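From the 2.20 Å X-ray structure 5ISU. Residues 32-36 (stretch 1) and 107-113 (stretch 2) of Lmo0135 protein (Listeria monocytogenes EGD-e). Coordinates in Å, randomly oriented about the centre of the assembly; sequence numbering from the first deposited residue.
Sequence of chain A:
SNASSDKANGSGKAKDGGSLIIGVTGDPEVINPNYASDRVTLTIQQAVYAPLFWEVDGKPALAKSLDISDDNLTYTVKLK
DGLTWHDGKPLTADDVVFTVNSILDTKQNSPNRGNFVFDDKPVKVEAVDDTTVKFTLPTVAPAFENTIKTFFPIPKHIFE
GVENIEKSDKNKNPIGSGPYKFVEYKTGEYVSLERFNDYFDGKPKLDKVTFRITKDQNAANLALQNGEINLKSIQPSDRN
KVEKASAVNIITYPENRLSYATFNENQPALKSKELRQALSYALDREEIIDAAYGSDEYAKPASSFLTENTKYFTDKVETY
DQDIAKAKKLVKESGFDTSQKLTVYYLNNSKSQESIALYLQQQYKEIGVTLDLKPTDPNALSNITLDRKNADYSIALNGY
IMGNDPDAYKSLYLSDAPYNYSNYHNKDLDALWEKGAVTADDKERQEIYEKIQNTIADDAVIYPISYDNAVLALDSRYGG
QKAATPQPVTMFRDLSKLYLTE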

ATOM      1  N   ASN A  32      -4.401  -2.424  16.201  1.00 45.89           N
ATOM      2  CA  ASN A  32      -3.195  -3.031  16.760  1.00 43.42           C
ATOM      3  C   ASN A  32      -2.260  -3.283  15.571  1.00 41.49           C
ATOM      4  O   ASN A  32      -2.618  -4.023  14.650  1.00 40.78           O
ATOM      5  N   PRO A  33      -1.063  -2.674  15.585  1.00 41.50           N
ATOM      6  CA  PRO A  33      -0.132  -2.786  14.454  1.00 40.07           C
ATOM      7  C   PRO A  33       0.337  -4.180  14.088  1.00 42.10           C
ATOM      8  O   PRO A  33       0.880  -4.367  13.001  1.00 43.24           O
ATOM      9  N   ASN A  34       0.182  -5.140  14.989  1.00 44.46           N
ATOM     10  CA  ASN A  34       0.535  -6.528  14.665  1.00 46.15           C
ATOM     11  C   ASN A  34      -0.483  -7.137  13.681  1.00 46.41           C
ATOM     12  O   ASN A  34      -0.202  -8.152  13.075  1.00 49.82           O
ATOM     13  N   TYR A  35      -1.651  -6.509  13.523  1.00 46.54           N
ATOM     14  CA  TYR A  35      -2.700  -7.051  12.647  1.00 47.24           C
ATOM     15  C   TYR A  35      -3.287  -6.056  11.642  1.00 49.23           C
ATOM     16  O   TYR A  35      -3.831  -6.474  10.627  1.00 49.50           O
ATOM     17  N   ALA A  36      -3.167  -4.748  11.897  1.00 47.76           N
ATOM     18  CA  ALA A  36      -3.785  -3.756  11.003  1.00 47.64           C
ATOM     19  C   ALA A  36      -3.368  -3.897   9.538  1.00 46.20           C
ATOM     20  O   ALA A  36      -2.188  -3.904   9.244  1.00 45.48           O
ATOM     21  N   LYS A 107       1.033 -18.965  17.373  1.00 66.73           N
ATOM     22  CA  LYS A 107      -0.340 -18.987  17.907  1.00 68.28           C
ATOM     23  C   LYS A 107      -1.075 -17.625  17.785  1.00 66.03           C
ATOM     24  O   LYS A 107      -2.309 -17.588  17.814  1.00 64.29           O
ATOM     25  N   GLN A 108      -0.331 -16.523  17.632  1.00 62.54           N
ATOM     26  CA  GLN A 108      -0.953 -15.194  17.517  1.00 61.29           C
ATOM     27  C   GLN A 108      -1.481 -14.886  16.097  1.00 63.03           C
ATOM     28  O   GLN A 108      -2.214 -13.898  15.918  1.00 61.13           O
ATOM     29  N   ASN A 109      -1.112 -15.718  15.106  1.00 64.12           N
ATOM     30  CA  ASN A 109      -1.541 -15.530  13.705  1.00 64.40           C
ATOM     31  C   ASN A 109      -1.293 -14.115  13.179  1.00 60.33           C
ATOM     32  O   ASN A 109      -2.211 -13.497  12.620  1.00 61.86           O
ATOM     33  N   SER A 110      -0.087 -13.587  13.375  1.00 56.66           N
ATOM     34  CA  SER A 110       0.228 -12.241  12.863  1.00 54.17           C
ATOM     35  C   SER A 110       0.508 -12.311  11.369  1.00 52.98           C
ATOM     36  O   SER A 110       1.352 -13.087  10.958  1.00 49.59           O
ATOM     37  N   PRO A 111      -0.167 -11.461  10.556  1.00 54.50           N
ATOM     38  CA  PRO A 111       0.074 -11.519   9.114  1.00 55.11           C
ATOM     39  C   PRO A 111       1.484 -11.107   8.659  1.00 56.35           C
ATOM     40  O   PRO A 111       1.869 -11.453   7.548  1.00 60.91           O
ATOM     41  N   ASN A 112       2.260 -10.443   9.516  1.00 57.79           N
ATOM     42  CA  ASN A 112       3.627  -9.992   9.166  1.00 59.69           C
ATOM     43  C   ASN A 112       4.733 -10.944   9.632  1.00 57.59           C
ATOM     44  O   ASN A 112       5.923 -10.626   9.506  1.00 57.04           O
ATOM     45  N   ARG A 113       4.356 -12.103  10.164  1.00 55.93           N
ATOM     46  CA  ARG A 113       5.336 -13.065  10.663  1.00 52.91           C
ATOM     47  C   ARG A 113       6.416 -13.404   9.639  1.00 52.81           C
ATOM     48  O   ARG A 113       7.583 -13.527  10.002  1.00 50.48           O
TER

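The contact between the two stretches is small, 261 Å² summed over both sides, and is built around the side chain of Tyr 35. Its CA-to-CB bond points sideways to the second stretch, but chi1 of -54° (m) and chi2 of -83° carry the ring across, so that the phenol ends against the backbone of Gln 108, Asn 109 and Ser 110 and the ring of Pro 111. There the hydroxyl donates a hydrogen bond to the backbone carbonyl of Gln 108 (Tyr 35 OH to Gln 108 O, 2.9 Å). Two carbonyl oxygens lie at the ring edge, near its plane: that of Gln 108, and Asn 109 O, 3.6 Å from Tyr 35 CE1. Lower on the ring, Tyr 35 CD1 meets Pro 111 CD at 3.8 Å, an apolar contact with a proline ring in the C-gamma endo pucker.

The second polar link runs the other way. Ser 110 adopts the t rotamer (chi1 -176°), which places its hydroxyl within reach of the first stretch, and Ser 110 OG donates to Asn 34 O at 2.8 Å. Each hydrogen bond thus pairs a side-chain hydroxyl with a main-chain carbonyl of the opposite stretch.

The asparagine side chains of the first stretch serve other ends. Asn 32, chi1 t, is out of reach of the second stretch; its amide turns back on its own loop, where OD1 accepts from the backbone of Asn 34 (Asn 34 N to Asn 32 OD1, 3.1 Å). Asn 34, chi1 m, points sideways, and its ND2 is hydrogen-bonded elsewhere in the structure.

Gln 108 directs its CB toward Tyr 35, 3.3 Å from Tyr 35 OH, while its m, m conformation takes the amide to partners elsewhere. Asn 112 also points toward the first stretch, with chi1 m, but its OD1 stays 4.0 Å from Pro 33 O.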

ATOM      1  CB  ASN A  32      -3.566  -4.336  17.491  1.00 45.30           C
ATOM      2  CG  ASN A  32      -2.393  -4.956  18.250  1.00 44.98           C
ATOM      3  OD1 ASN A  32      -1.304  -5.153  17.711  1.00 44.72           O
ATOM      4  ND2 ASN A  32      -2.627  -5.287  19.503  1.00 45.33           N
ATOM      5  CB  PRO A  33       1.047  -1.918  14.881  1.00 37.96           C
ATOM      6  CG  PRO A  33       0.969  -1.849  16.345  1.00 38.49           C
ATOM      7  CD  PRO A  33      -0.488  -1.861  16.676  1.00 40.45           C
ATOM      8  CB  ASN A  34       0.596  -7.409  15.937  1.00 48.16           C
ATOM      9  CG  ASN A  34       1.848  -7.183  16.769  1.00 46.92           C
ATOM     10  OD1 ASN A  34       2.603  -6.254  16.545  1.00 49.81           O
ATOM     11  ND2 ASN A  34       2.071  -8.059  17.739  1.00 48.07           N
ATOM     12  CB  TYR A  35      -3.830  -7.634  13.517  1.00 49.59           C
ATOM     13  CG  TYR A  35      -3.305  -8.644  14.521  1.00 50.13           C
ATOM     14  CD1 TYR A  35      -3.085  -9.968  14.154  1.00 51.85           C
ATOM     15  CD2 TYR A  35      -2.978  -8.257  15.822  1.00 48.95           C
ATOM     16  CE1 TYR A  35      -2.571 -10.878  15.056  1.00 52.91           C
ATOM     17  CE2 TYR A  35      -2.470  -9.157  16.730  1.00 49.49           C
ATOM     18  CZ  TYR A  35      -2.256 -10.466  16.343  1.00 53.16           C
ATOM     19  OH  TYR A  35      -1.748 -11.365  17.247  1.00 56.10           O
ATOM     20  CB  ALA A  36      -3.494  -2.342  11.489  1.00 46.82           C
ATOM     21  CB  LYS A 107      -0.378 -19.467  19.371  1.00 73.53           C
ATOM     22  CG  LYS A 107       0.311 -18.559  20.386  1.00 73.84           C
ATOM     23  CD  LYS A 107       0.227 -19.087  21.824  1.00 78.23           C
ATOM     24  CE  LYS A 107      -1.188 -19.006  22.394  1.00 81.43           C
ATOM     25  NZ  LYS A 107      -1.284 -19.376  23.843  1.00 84.79           N
ATOM     26  CB  GLN A 108       0.023 -14.088  17.975  1.00 57.60           C
ATOM     27  CG  GLN A 108       0.494 -14.181  19.431  1.00 57.87           C
ATOM     28  CD  GLN A 108      -0.619 -14.022  20.472  1.00 59.18           C
ATOM     29  OE1 GLN A 108      -1.743 -13.602  20.161  1.00 57.93           O
ATOM     30  NE2 GLN A 108      -0.302 -14.359  21.723  1.00 60.19           N
ATOM     31  CB  ASN A 109      -3.038 -15.844  13.530  1.00 67.69           C
ATOM     32  CG  ASN A 109      -3.373 -17.309  13.719  1.00 73.88           C
ATOM     33  OD1 ASN A 109      -2.611 -18.211  13.328  1.00 74.34           O
ATOM     34  ND2 ASN A 109      -4.561 -17.559  14.274  1.00 76.92           N
ATOM     35  CB  SER A 110       1.438 -11.599  13.564  1.00 53.53           C
ATOM     36  OG  SER A 110       1.633 -10.246  13.085  1.00 52.39           O
ATOM     37  CB  PRO A 111      -1.005 -10.596   8.525  1.00 55.04           C
ATOM     38  CG  PRO A 111      -1.487  -9.748   9.652  1.00 53.91           C
ATOM     39  CD  PRO A 111      -1.284 -10.554  10.896  1.00 54.35           C
ATOM     40  CB  ASN A 112       3.901  -8.616   9.783  1.00 62.87           C
ATOM     41  CG  ASN A 112       2.836  -7.593   9.442  1.00 65.05           C
ATOM     42  OD1 ASN A 112       2.463  -6.786  10.291  1.00 70.96           O
ATOM     43  ND2 ASN A 112       2.311  -7.647   8.218  1.00 66.26           N
ATOM     44  CB  ARG A 113       4.645 -14.334  11.126  1.00 54.42           C
ATOM     45  CG  ARG A 113       5.608 -15.331  11.750  1.00 55.98           C
ATOM     46  CD  ARG A 113       4.922 -16.569  12.284  1.00 56.73           C
ATOM     47  NE  ARG A 113       5.919 -17.445  12.875  1.00 57.01           N
ATOM     48  CZ  ARG A 113       6.689 -18.293  12.198  1.00 57.57           C
ATOM     49  NH1 ARG A 113       6.602 -18.406  10.878  1.00 56.31           N
ATOM     50  NH2 ARG A 113       7.562 -19.041  12.858  1.00 59.94           N
TER